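Local coordinates for uncharacterized protein (Bacteroides vulgatus, PDB 4QB7), which is probably a component of the fimbrium tip, part of the surface filaments that mediate cell adhesion and biofilm formation, at residues R12-D17 with R82-D87; D88-F93 with D150-S155; D284-I289 with N309-L314; T191-D196 with Q229-F234. All blocks are in the same frame, centred on the assembly; numbering follows the deposited sequence.

Overall arrangement
The four contacts, all partly buried, form two groups on opposite sides of the chain's centre. Interactions 1 and 2 have their centres more than 30 Å from it and touch: the W84 indole packs on Q151 and T152, and both reach one mixed sheet and share a sulfate. Interactions 3 and 4, nearer the middle, sit in a separate antiparallel sheet, linked by neighbouring strands 186-196 and 286-296. Interaction 3 is a regular hairpin with L285, L287, I289, V312 and L314 buried beside a more exposed lysine and glutamate face. The others rely on short pairings supplemented by polar side chains: an arginine in interaction 1, a threonine in 2, an aspartate and a serine in 4.

Interaction 1. Residues R12-D17 with R82-D87; sequences RTIGLD and RFWPID. With SO4 (sulfate ion), chain L.
R12 bends at chi3 (44°), setting NE beside CG1 of I86, while chi1 of W84 (-69°) sets CG beside its own backbone N, with the indole lying against I14. The backbones meet in a single beta bridge, T13 with F83, just ahead of strand 15-18, in a predicted propeptide. R12 and W84 are tied twice. W84 N donates to R12 O at 2.6 Å, and R12 NH1 returns a bond to W84 O at 3.0 Å, tilted somewhat out of the guanidinium plane. Arginine suits this place because its flat head can donate while its faces accept carbon: I86 CG1 lies over one and F83 CB over the other. NH1 also comes within 3.1 Å of O1 of a sulfate, probably from the crystallisation liquor, whose O3 takes a hydrogen bond from I86 N. An alanine at R12 would probably leave W84 O without its side-chain donor and open a gap between F83 and I86. The indole NE1 is held by G158 O, before strand 159-178. Over the indole face, I14 CG1 stands 3.6 Å from the centroid of the five-membered ring, almost on its normal.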
# COMPACT_ATOMS: atom_id res chain seq x y z
N ARG A 12 -36.85 -3.33 6.34
CA ARG A 12 -36.34 -3.92 5.11
C ARG A 12 -35.18 -3.09 4.48
O ARG A 12 -34.52 -3.61 3.58
CB ARG A 12 -37.49 -4.11 4.10
CG ARG A 12 -37.45 -5.45 3.35
CD ARG A 12 -38.76 -5.86 2.68
NE ARG A 12 -39.43 -4.77 1.95
CZ ARG A 12 -39.27 -4.50 0.66
NH1 ARG A 12 -38.44 -5.22 -0.09
NH2 ARG A 12 -39.94 -3.49 0.10
N THR A 13 -34.89 -1.87 4.95
CA THR A 13 -33.78 -1.11 4.35
C THR A 13 -32.40 -1.67 4.84
O THR A 13 -32.25 -2.15 5.97
CB THR A 13 -33.93 0.43 4.51
OG1 THR A 13 -32.81 1.07 3.89
CG2 THR A 13 -34.07 0.87 5.97
N ILE A 14 -31.44 -1.63 3.91
CA ILE A 14 -30.10 -2.17 4.07
C ILE A 14 -29.25 -1.15 4.78
O ILE A 14 -29.11 -0.02 4.31
CB ILE A 14 -29.52 -2.61 2.70
CG1 ILE A 14 -30.41 -3.72 2.10
CG2 ILE A 14 -28.04 -3.06 2.82
CD1 ILE A 14 -30.26 -3.96 0.71
N GLY A 15 -28.75 -1.54 5.94
CA GLY A 15 -27.89 -0.71 6.76
C GLY A 15 -26.44 -1.00 6.44
O GLY A 15 -26.12 -2.11 5.97
N LEU A 16 -25.57 0.00 6.66
CA LEU A 16 -24.15 -0.15 6.42
C LEU A 16 -23.38 0.09 7.67
O LEU A 16 -23.71 0.99 8.44
CB LEU A 16 -23.60 0.79 5.32
CG LEU A 16 -24.29 0.86 3.97
CD1 LEU A 16 -23.59 1.84 3.08
CD2 LEU A 16 -24.36 -0.50 3.31
N ASP A 17 -22.28 -0.63 7.82
CA ASP A 17 -21.34 -0.47 8.92
C ASP A 17 -19.97 -0.86 8.43
O ASP A 17 -19.86 -1.70 7.54
CB ASP A 17 -21.77 -1.31 10.14
CG ASP A 17 -20.89 -1.13 11.36
OD1 ASP A 17 -20.43 0.02 11.61
OD2 ASP A 17 -20.68 -2.13 12.09
N ARG A 82 -32.08 0.89 -1.52
CA ARG A 82 -32.28 -0.52 -1.78
C ARG A 82 -32.80 -1.17 -0.52
O ARG A 82 -32.47 -0.74 0.59
CB ARG A 82 -30.97 -1.19 -2.21
CG ARG A 82 -30.42 -0.76 -3.56
CD ARG A 82 -31.09 -1.45 -4.73
NE ARG A 82 -30.43 -1.08 -5.98
CZ ARG A 82 -30.70 0.01 -6.69
NH1 ARG A 82 -31.66 0.84 -6.29
NH2 ARG A 82 -30.02 0.28 -7.79
N PHE A 83 -33.58 -2.23 -0.71
CA PHE A 83 -34.23 -2.95 0.37
C PHE A 83 -33.89 -4.41 0.33
O PHE A 83 -33.65 -4.94 -0.75
CB PHE A 83 -35.76 -2.77 0.23
CG PHE A 83 -36.21 -1.33 0.38
CD1 PHE A 83 -36.18 -0.46 -0.71
CD2 PHE A 83 -36.62 -0.84 1.61
CE1 PHE A 83 -36.55 0.88 -0.56
CE2 PHE A 83 -37.00 0.49 1.75
CZ PHE A 83 -36.95 1.35 0.67
N TRP A 84 -33.92 -5.08 1.49
CA TRP A 84 -33.70 -6.53 1.54
C TRP A 84 -34.84 -7.20 0.80
O TRP A 84 -35.96 -6.67 0.82
CB TRP A 84 -33.64 -7.05 2.98
CG TRP A 84 -32.42 -6.63 3.75
CD1 TRP A 84 -32.37 -5.69 4.74
CD2 TRP A 84 -31.08 -7.14 3.61
NE1 TRP A 84 -31.08 -5.57 5.21
CE2 TRP A 84 -30.26 -6.44 4.53
CE3 TRP A 84 -30.48 -8.11 2.79
CZ2 TRP A 84 -28.89 -6.71 4.67
CZ3 TRP A 84 -29.12 -8.35 2.90
CH2 TRP A 84 -28.34 -7.67 3.85
N PRO A 85 -34.63 -8.36 0.15
CA PRO A 85 -35.76 -9.01 -0.51
C PRO A 85 -36.88 -9.40 0.47
O PRO A 85 -36.62 -9.63 1.66
CB PRO A 85 -35.12 -10.25 -1.15
CG PRO A 85 -33.68 -9.93 -1.25
CD PRO A 85 -33.38 -9.13 -0.03
N ILE A 86 -38.13 -9.42 -0.01
CA ILE A 86 -39.30 -9.84 0.78
C ILE A 86 -39.30 -11.38 0.84
O ILE A 86 -39.72 -11.96 1.84
CB ILE A 86 -40.64 -9.29 0.21
CG1 ILE A 86 -40.60 -7.76 0.01
CG2 ILE A 86 -41.83 -9.64 1.12
CD1 ILE A 86 -41.35 -7.26 -1.32
N ASP A 87 -38.79 -12.04 -0.23
CA ASP A 87 -38.72 -13.50 -0.29
C ASP A 87 -37.35 -14.01 0.28
O ASP A 87 -36.72 -13.29 1.05
CB ASP A 87 -39.00 -13.99 -1.73
CG ASP A 87 -38.07 -13.43 -2.79
OD1 ASP A 87 -37.10 -12.74 -2.43
OD2 ASP A 87 -38.30 -13.71 -3.99
S SO4 L . -38.35 -8.24 -3.51
O1 SO4 L . -38.09 -7.26 -2.45
O2 SO4 L . -37.09 -8.76 -4.03
O3 SO4 L . -39.16 -9.35 -2.97
O4 SO4 L . -39.07 -7.57 -4.59

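Interaction 2. Residues D88-F93 with D150-S155; sequences DKKITF and DQTNES. With SO4 (sulfate ion), chain I; SO4 (sulfate ion), chain L.
I91 and Q151 face each other as an antiparallel hydrogen-bonded pair, a single bridge between the start of strand 90-97 and the loop leading to strand 159-178. I91 N donates to Q151 O at 2.9 Å, and Q151 N to I91 O at 2.8 Å. A side chain continues the pairing: T92 turns OG1 to the side of its own backbone N (chi1 -77°), where it accepts a nearly straight bond of 2.9 Å from D150 N. Threonine suits this position because its hydroxyl can accept that N-H while also bonding a water, which donates to D150 OD1; this oxygen accepts from W52 N too. Within the loop, T152 OG1 accepts from E154 N in an ST turn.

Carbon contacts fill the flank. The extended chain of K90 lays CD against D150 CB at 3.7 Å and runs beside T152, whose methyl CG2 is 3.9 Å from K90 CG. At the edge of the F93 ring lies Q151 CB.

The lysine amines find partners beyond the two segments. K90 NZ binds one sulfate through O4 at 2.8 Å and also S49 O; K89 NZ binds another through O2 at 2.7 Å and forms a salt bridge with D87. The contact therefore probably owes its cohesion to backbone and hydroxyl bonds, the K90 charge, NZ being 5.1 Å from D150 OD2, adding only a weaker attraction to this pair.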
# COMPACT_ATOMS: atom_id res chain seq x y z
N ASP A 88 -36.91 -15.23 -0.09
CA ASP A 88 -35.73 -15.90 0.45
C ASP A 88 -34.46 -15.71 -0.38
O ASP A 88 -33.45 -16.40 -0.16
CB ASP A 88 -36.02 -17.40 0.66
CG ASP A 88 -36.62 -18.17 -0.51
OD1 ASP A 88 -36.48 -17.72 -1.68
OD2 ASP A 88 -37.19 -19.24 -0.26
N LYS A 89 -34.49 -14.72 -1.30
CA LYS A 89 -33.36 -14.33 -2.12
C LYS A 89 -32.23 -13.81 -1.23
O LYS A 89 -32.49 -13.24 -0.16
CB LYS A 89 -33.79 -13.26 -3.14
CG LYS A 89 -34.45 -13.85 -4.36
CD LYS A 89 -34.47 -12.86 -5.52
CE LYS A 89 -35.81 -12.23 -5.76
NZ LYS A 89 -36.14 -11.25 -4.70
N LYS A 90 -30.99 -14.01 -1.69
CA LYS A 90 -29.77 -13.63 -0.98
C LYS A 90 -29.03 -12.52 -1.73
O LYS A 90 -29.22 -12.38 -2.94
CB LYS A 90 -28.86 -14.86 -0.81
CG LYS A 90 -29.45 -15.90 0.17
CD LYS A 90 -28.60 -17.16 0.33
CE LYS A 90 -29.31 -18.06 1.30
NZ LYS A 90 -28.76 -19.43 1.35
N ILE A 91 -28.23 -11.71 -1.00
CA ILE A 91 -27.40 -10.66 -1.61
C ILE A 91 -25.95 -10.83 -1.15
O ILE A 91 -25.68 -10.96 0.04
CB ILE A 91 -27.90 -9.20 -1.36
CG1 ILE A 91 -29.40 -9.03 -1.73
CG2 ILE A 91 -27.05 -8.19 -2.16
CD1 ILE A 91 -29.98 -7.81 -1.07
N THR A 92 -25.03 -10.85 -2.12
CA THR A 92 -23.61 -10.97 -1.89
C THR A 92 -22.98 -9.60 -2.16
O THR A 92 -23.21 -8.98 -3.21
CB THR A 92 -22.99 -12.11 -2.72
OG1 THR A 92 -23.33 -13.32 -2.08
CG2 THR A 92 -21.47 -12.04 -2.77
N PHE A 93 -22.18 -9.15 -1.19
CA PHE A 93 -21.53 -7.86 -1.24
C PHE A 93 -20.02 -8.00 -1.37
O PHE A 93 -19.44 -9.01 -0.95
CB PHE A 93 -21.88 -7.04 0.03
CG PHE A 93 -23.36 -6.78 0.21
CD1 PHE A 93 -24.17 -7.71 0.85
CD2 PHE A 93 -23.94 -5.61 -0.26
CE1 PHE A 93 -25.55 -7.48 0.99
CE2 PHE A 93 -25.31 -5.38 -0.11
CZ PHE A 93 -26.10 -6.31 0.53
N ASP A 150 -24.06 -14.08 0.66
CA ASP A 150 -25.32 -14.79 0.95
C ASP A 150 -26.06 -14.17 2.14
O ASP A 150 -26.46 -14.87 3.08
CB ASP A 150 -25.08 -16.29 1.19
CG ASP A 150 -24.62 -17.06 -0.02
OD1 ASP A 150 -24.94 -16.63 -1.17
OD2 ASP A 150 -23.97 -18.10 0.16
N GLN A 151 -26.23 -12.85 2.09
CA GLN A 151 -26.89 -12.12 3.17
C GLN A 151 -28.39 -11.99 2.94
O GLN A 151 -28.85 -11.83 1.80
CB GLN A 151 -26.27 -10.72 3.33
CG GLN A 151 -24.78 -10.75 3.65
CD GLN A 151 -24.52 -11.23 5.06
OE1 GLN A 151 -24.13 -12.38 5.30
NE2 GLN A 151 -24.71 -10.36 6.04
N THR A 152 -29.13 -12.11 4.03
CA THR A 152 -30.57 -11.88 4.10
C THR A 152 -30.78 -10.82 5.19
O THR A 152 -29.83 -10.45 5.88
CB THR A 152 -31.38 -13.15 4.34
OG1 THR A 152 -31.24 -13.59 5.70
CG2 THR A 152 -31.10 -14.25 3.34
N ASN A 153 -32.01 -10.39 5.36
CA ASN A 153 -32.39 -9.43 6.39
C ASN A 153 -32.06 -9.98 7.79
O ASN A 153 -31.89 -9.20 8.72
CB ASN A 153 -33.89 -9.15 6.25
CG ASN A 153 -34.49 -8.27 7.31
OD1 ASN A 153 -34.02 -7.14 7.59
ND2 ASN A 153 -35.53 -8.77 7.95
N GLU A 154 -31.99 -11.31 7.94
CA GLU A 154 -31.79 -12.02 9.20
C GLU A 154 -30.33 -12.31 9.51
O GLU A 154 -30.01 -12.73 10.62
CB GLU A 154 -32.57 -13.35 9.19
CG GLU A 154 -34.09 -13.25 9.01
CD GLU A 154 -34.88 -12.48 10.06
OE1 GLU A 154 -34.44 -12.39 11.23
OE2 GLU A 154 -35.98 -11.98 9.70
N SER A 155 -29.44 -12.07 8.55
CA SER A 155 -28.02 -12.40 8.68
C SER A 155 -27.36 -11.63 9.81
O SER A 155 -26.72 -12.26 10.66
CB SER A 155 -27.28 -12.15 7.37
OG SER A 155 -27.55 -13.19 6.44
S SO4 I . -25.88 -21.48 1.01
O1 SO4 I . -25.08 -20.83 2.06
O2 SO4 I . -25.05 -22.39 0.24
O3 SO4 I . -26.94 -22.25 1.64
O4 SO4 I . -26.44 -20.43 0.16
S SO4 L . -38.35 -8.24 -3.51
O1 SO4 L . -38.09 -7.26 -2.45
O2 SO4 L . -37.09 -8.76 -4.03
O3 SO4 L . -39.16 -9.35 -2.97
O4 SO4 L . -39.07 -7.57 -4.59
O HOH W 1 -25.98 -14.40 -2.71

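Interaction 3. Residues D284-I289 with N309-L314; sequences DLKLKI and NKEVSL
K286-I289 and K310-S313 run antiparallel as arms of the hairpin of strands 286-296 and 301-313, their short axes 4.6 Å apart at closest and 152° between directions. Paired bonds join L287 with V312 and I289 with K310, the shortest being L287 N to V312 O at 2.7 Å; L314 N adds one to L285 O. N309 and K310 both face I289 in a G1 beta bulge, and N309 takes the positive phi (58°) that an asparagine tolerates comparatively well.

One face carries L287, I289 and V312, branched hydrocarbons fit for burial. I289 CG2 meets V312 CG2 at 4.0 Å, while L314 reaches across with CD2 at 3.9 Å from L287 CG. V312 and I289 also touch I338 of strand 338-346, which belongs to the mixed sheet. K310 shares this face near its base, but its amine leads away to I336 O.

The other face bears K286, K288, E311 and S313. K286 crosses E311 obliquely, CD to CD at 3.5 Å, yet K286 NZ stays 4.1 Å from E311 OE1, beyond a salt bridge, and bonds G283 O. K288 lies alongside E311 with CE 4.0 Å from CG; its amine bonds N309 OD1 only weakly. Here the lysine methylenes lie against CG and the carboxylate carbon of E311, whose charge would probably stabilise both lysines through diffuse attraction, while K288 has its salt bridge with E228, outside the hairpin.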
# COMPACT_ATOMS: atom_id res chain seq x y z
N ASP A 284 16.15 -9.34 -6.12
CA ASP A 284 15.15 -9.18 -7.18
C ASP A 284 14.76 -7.72 -7.16
O ASP A 284 14.70 -7.08 -8.20
CB ASP A 284 13.94 -10.13 -6.98
CG ASP A 284 14.10 -11.52 -7.58
OD1 ASP A 284 15.25 -11.89 -7.94
OD2 ASP A 284 13.08 -12.24 -7.70
N LEU A 285 14.63 -7.17 -5.93
CA LEU A 285 14.43 -5.75 -5.65
C LEU A 285 15.67 -5.24 -4.92
O LEU A 285 16.24 -5.95 -4.08
CB LEU A 285 13.16 -5.51 -4.84
CG LEU A 285 11.84 -5.85 -5.51
CD1 LEU A 285 10.74 -5.71 -4.56
CD2 LEU A 285 11.58 -4.99 -6.71
N LYS A 286 16.13 -4.03 -5.28
CA LYS A 286 17.32 -3.42 -4.67
C LYS A 286 17.09 -1.96 -4.36
O LYS A 286 16.23 -1.33 -4.97
CB LYS A 286 18.53 -3.52 -5.62
CG LYS A 286 19.03 -4.91 -5.90
CD LYS A 286 20.15 -4.83 -6.91
CE LYS A 286 20.10 -5.91 -7.95
NZ LYS A 286 20.58 -7.20 -7.40
N LEU A 287 17.92 -1.40 -3.48
CA LEU A 287 17.97 0.03 -3.17
C LEU A 287 19.30 0.60 -3.68
O LEU A 287 20.29 -0.11 -3.70
CB LEU A 287 17.84 0.29 -1.65
CG LEU A 287 16.56 -0.14 -0.93
CD1 LEU A 287 16.71 0.11 0.56
CD2 LEU A 287 15.35 0.60 -1.43
N LYS A 288 19.32 1.87 -4.10
CA LYS A 288 20.51 2.62 -4.50
C LYS A 288 20.59 3.78 -3.52
O LYS A 288 19.68 4.60 -3.48
CB LYS A 288 20.45 3.08 -5.98
CG LYS A 288 20.40 1.96 -7.03
CD LYS A 288 21.65 1.08 -7.02
CE LYS A 288 21.73 0.20 -8.23
NZ LYS A 288 22.29 0.94 -9.38
N ILE A 289 21.60 3.78 -2.64
CA ILE A 289 21.70 4.79 -1.59
C ILE A 289 22.91 5.70 -1.80
O ILE A 289 23.94 5.28 -2.36
CB ILE A 289 21.71 4.12 -0.19
CG1 ILE A 289 21.39 5.13 0.94
CG2 ILE A 289 22.99 3.30 0.05
CD1 ILE A 289 21.09 4.54 2.32
N ASN A 309 25.02 6.03 -5.46
CA ASN A 309 24.56 4.92 -6.29
C ASN A 309 25.08 3.57 -5.75
O ASN A 309 25.32 2.65 -6.53
CB ASN A 309 24.95 5.14 -7.79
CG ASN A 309 24.08 4.41 -8.81
OD1 ASN A 309 22.84 4.32 -8.68
ND2 ASN A 309 24.71 3.91 -9.88
N LYS A 310 25.20 3.45 -4.42
CA LYS A 310 25.62 2.23 -3.73
C LYS A 310 24.41 1.26 -3.66
O LYS A 310 23.35 1.57 -3.13
CB LYS A 310 26.20 2.56 -2.33
CG LYS A 310 26.38 1.40 -1.36
CD LYS A 310 27.36 0.34 -1.84
CE LYS A 310 28.08 -0.35 -0.71
NZ LYS A 310 29.02 0.58 -0.02
N GLU A 311 24.60 0.10 -4.27
CA GLU A 311 23.61 -0.96 -4.38
C GLU A 311 23.47 -1.70 -3.06
O GLU A 311 24.46 -2.04 -2.40
CB GLU A 311 24.06 -1.92 -5.47
CG GLU A 311 22.97 -2.82 -5.97
CD GLU A 311 23.45 -3.81 -7.00
OE1 GLU A 311 23.91 -4.91 -6.59
OE2 GLU A 311 23.33 -3.50 -8.21
N VAL A 312 22.21 -1.92 -2.67
CA VAL A 312 21.81 -2.62 -1.46
C VAL A 312 20.71 -3.59 -1.88
O VAL A 312 19.65 -3.14 -2.28
CB VAL A 312 21.36 -1.63 -0.35
CG1 VAL A 312 20.81 -2.37 0.86
CG2 VAL A 312 22.47 -0.70 0.06
N SER A 313 20.97 -4.91 -1.84
CA SER A 313 19.98 -5.91 -2.22
C SER A 313 18.97 -6.11 -1.10
O SER A 313 19.36 -6.22 0.06
CB SER A 313 20.64 -7.25 -2.55
OG SER A 313 21.21 -7.27 -3.85
N LEU A 314 17.67 -6.14 -1.46
CA LEU A 314 16.61 -6.42 -0.50
C LEU A 314 16.45 -7.94 -0.39
O LEU A 314 16.68 -8.65 -1.39
CB LEU A 314 15.30 -5.73 -0.87
CG LEU A 314 15.35 -4.20 -0.88
CD1 LEU A 314 14.06 -3.61 -1.41
CD2 LEU A 314 15.74 -3.64 0.49
O HOH W 2 24.34 1.15 -11.76
O HOH W 3 25.42 0.06 -8.76

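Interaction 4. Residues T191-D196 with Q229-F234; sequences TGLKLD and QDLSDF. With SO4 (sulfate ion), chain K.
D230 OD1 is gripped twice by S232: the hydroxyl OG donates to its syn lone pair at 2.7 Å, and the backbone N reaches it from above the carboxylate plane at 3.1 Å. The same serine faces strand 186-196. With OG placed beside its own backbone N (chi1 -59°), it accepts from L193 N at 3.2 Å. Serine suits this place because one small hydroxyl can donate and accept together. An alanine at S232 would probably leave L193 N without this acceptor and D230 OD1 held by the backbone N alone of the two.

The backbone pairing is short. Q229 and L195 exchange two bonds as an antiparallel hydrogen-bonded pair, and L231 N donates to L193 O at 2.8 Å. Alongside these bonds, L231 lays CB 3.3 Å from L193 O and brings CD1 to 4.0 Å from L193 CD2, a leucine contact continued on L268 of strand 259-270. K194 and D230 share one face, where K194 CG approaches D230 OD1 at 3.7 Å, although the amine and carboxylate do not meet; K194 NZ has a long, weak ion pair with E228. S232 OG lies 3.3 Å from G192 CA, the glycine having no CB to crowd the hydroxyl.

T191 and G192 both face N290, a classic beta bulge, while the D230 carboxylate accepting from the N-H two residues on is the signature of an Asx turn, here ending strand 229-230.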
# COMPACT_ATOMS: atom_id res chain seq x y z
N THR A 191 21.58 11.31 1.69
CA THR A 191 21.18 12.41 0.80
C THR A 191 20.31 11.94 -0.37
O THR A 191 19.70 12.77 -1.06
CB THR A 191 22.45 13.09 0.27
OG1 THR A 191 23.25 12.10 -0.38
CG2 THR A 191 23.30 13.73 1.38
N GLY A 192 20.28 10.65 -0.63
CA GLY A 192 19.52 10.12 -1.76
C GLY A 192 19.19 8.66 -1.61
O GLY A 192 19.87 7.93 -0.89
N LEU A 193 18.12 8.23 -2.29
CA LEU A 193 17.64 6.85 -2.28
C LEU A 193 16.80 6.60 -3.52
O LEU A 193 15.94 7.41 -3.87
CB LEU A 193 16.83 6.55 -1.00
CG LEU A 193 16.46 5.08 -0.78
CD1 LEU A 193 17.62 4.29 -0.22
CD2 LEU A 193 15.34 4.96 0.16
N LYS A 194 17.09 5.49 -4.20
CA LYS A 194 16.36 5.01 -5.38
C LYS A 194 15.95 3.56 -5.15
O LYS A 194 16.67 2.83 -4.47
CB LYS A 194 17.22 5.12 -6.65
CG LYS A 194 17.46 6.51 -7.19
CD LYS A 194 18.35 6.44 -8.38
CE LYS A 194 18.66 7.79 -8.98
NZ LYS A 194 18.53 7.76 -10.47
N LEU A 195 14.81 3.15 -5.73
CA LEU A 195 14.41 1.75 -5.73
C LEU A 195 14.73 1.19 -7.11
O LEU A 195 14.34 1.78 -8.13
CB LEU A 195 12.92 1.54 -5.37
CG LEU A 195 12.38 0.12 -5.56
CD1 LEU A 195 12.86 -0.82 -4.43
CD2 LEU A 195 10.88 0.12 -5.71
N ASP A 196 15.50 0.10 -7.16
CA ASP A 196 15.85 -0.61 -8.40
C ASP A 196 14.89 -1.80 -8.54
O ASP A 196 15.05 -2.81 -7.84
CB ASP A 196 17.33 -1.04 -8.39
CG ASP A 196 17.84 -1.65 -9.69
OD1 ASP A 196 17.03 -1.82 -10.64
OD2 ASP A 196 19.05 -1.94 -9.77
N GLN A 229 13.64 4.03 -9.65
CA GLN A 229 12.61 4.96 -9.16
C GLN A 229 13.22 5.80 -8.10
O GLN A 229 13.63 5.26 -7.08
CB GLN A 229 11.37 4.19 -8.64
CG GLN A 229 10.70 3.29 -9.70
CD GLN A 229 10.13 4.05 -10.87
OE1 GLN A 229 9.43 5.07 -10.72
NE2 GLN A 229 10.44 3.59 -12.08
N ASP A 230 13.33 7.13 -8.35
CA ASP A 230 13.95 8.06 -7.41
C ASP A 230 13.02 8.42 -6.27
O ASP A 230 11.94 8.99 -6.49
CB ASP A 230 14.45 9.33 -8.10
CG ASP A 230 15.54 10.08 -7.33
OD1 ASP A 230 15.87 9.66 -6.18
OD2 ASP A 230 16.08 11.07 -7.87
N LEU A 231 13.47 8.10 -5.04
CA LEU A 231 12.76 8.34 -3.79
C LEU A 231 13.39 9.48 -2.98
O LEU A 231 12.95 9.74 -1.87
CB LEU A 231 12.77 7.06 -2.92
CG LEU A 231 12.18 5.78 -3.48
CD1 LEU A 231 12.43 4.66 -2.53
CD2 LEU A 231 10.68 5.91 -3.68
N SER A 232 14.42 10.14 -3.50
CA SER A 232 15.18 11.20 -2.79
C SER A 232 14.31 12.33 -2.26
O SER A 232 14.55 12.78 -1.13
CB SER A 232 16.28 11.78 -3.67
OG SER A 232 17.17 10.74 -4.06
N ASP A 233 13.32 12.80 -3.04
CA ASP A 233 12.48 13.90 -2.57
C ASP A 233 11.34 13.41 -1.65
O ASP A 233 10.60 14.25 -1.11
CB ASP A 233 11.91 14.72 -3.75
CG ASP A 233 12.96 15.43 -4.56
OD1 ASP A 233 13.94 15.95 -3.96
OD2 ASP A 233 12.83 15.45 -5.80
N PHE A 234 11.20 12.08 -1.47
CA PHE A 234 10.19 11.50 -0.61
C PHE A 234 10.73 11.48 0.81
O PHE A 234 9.96 11.54 1.79
CB PHE A 234 9.80 10.09 -1.10
CG PHE A 234 8.81 9.37 -0.19
CD1 PHE A 234 7.47 9.75 -0.16
CD2 PHE A 234 9.24 8.35 0.68
CE1 PHE A 234 6.57 9.12 0.70
CE2 PHE A 234 8.33 7.71 1.52
CZ PHE A 234 7.00 8.10 1.53
S SO4 K . 22.80 13.22 -3.48
O1 SO4 K . 23.75 13.36 -2.44
O2 SO4 K . 23.53 13.04 -4.72
O3 SO4 K . 22.03 12.05 -3.21
O4 SO4 K . 21.93 14.43 -3.54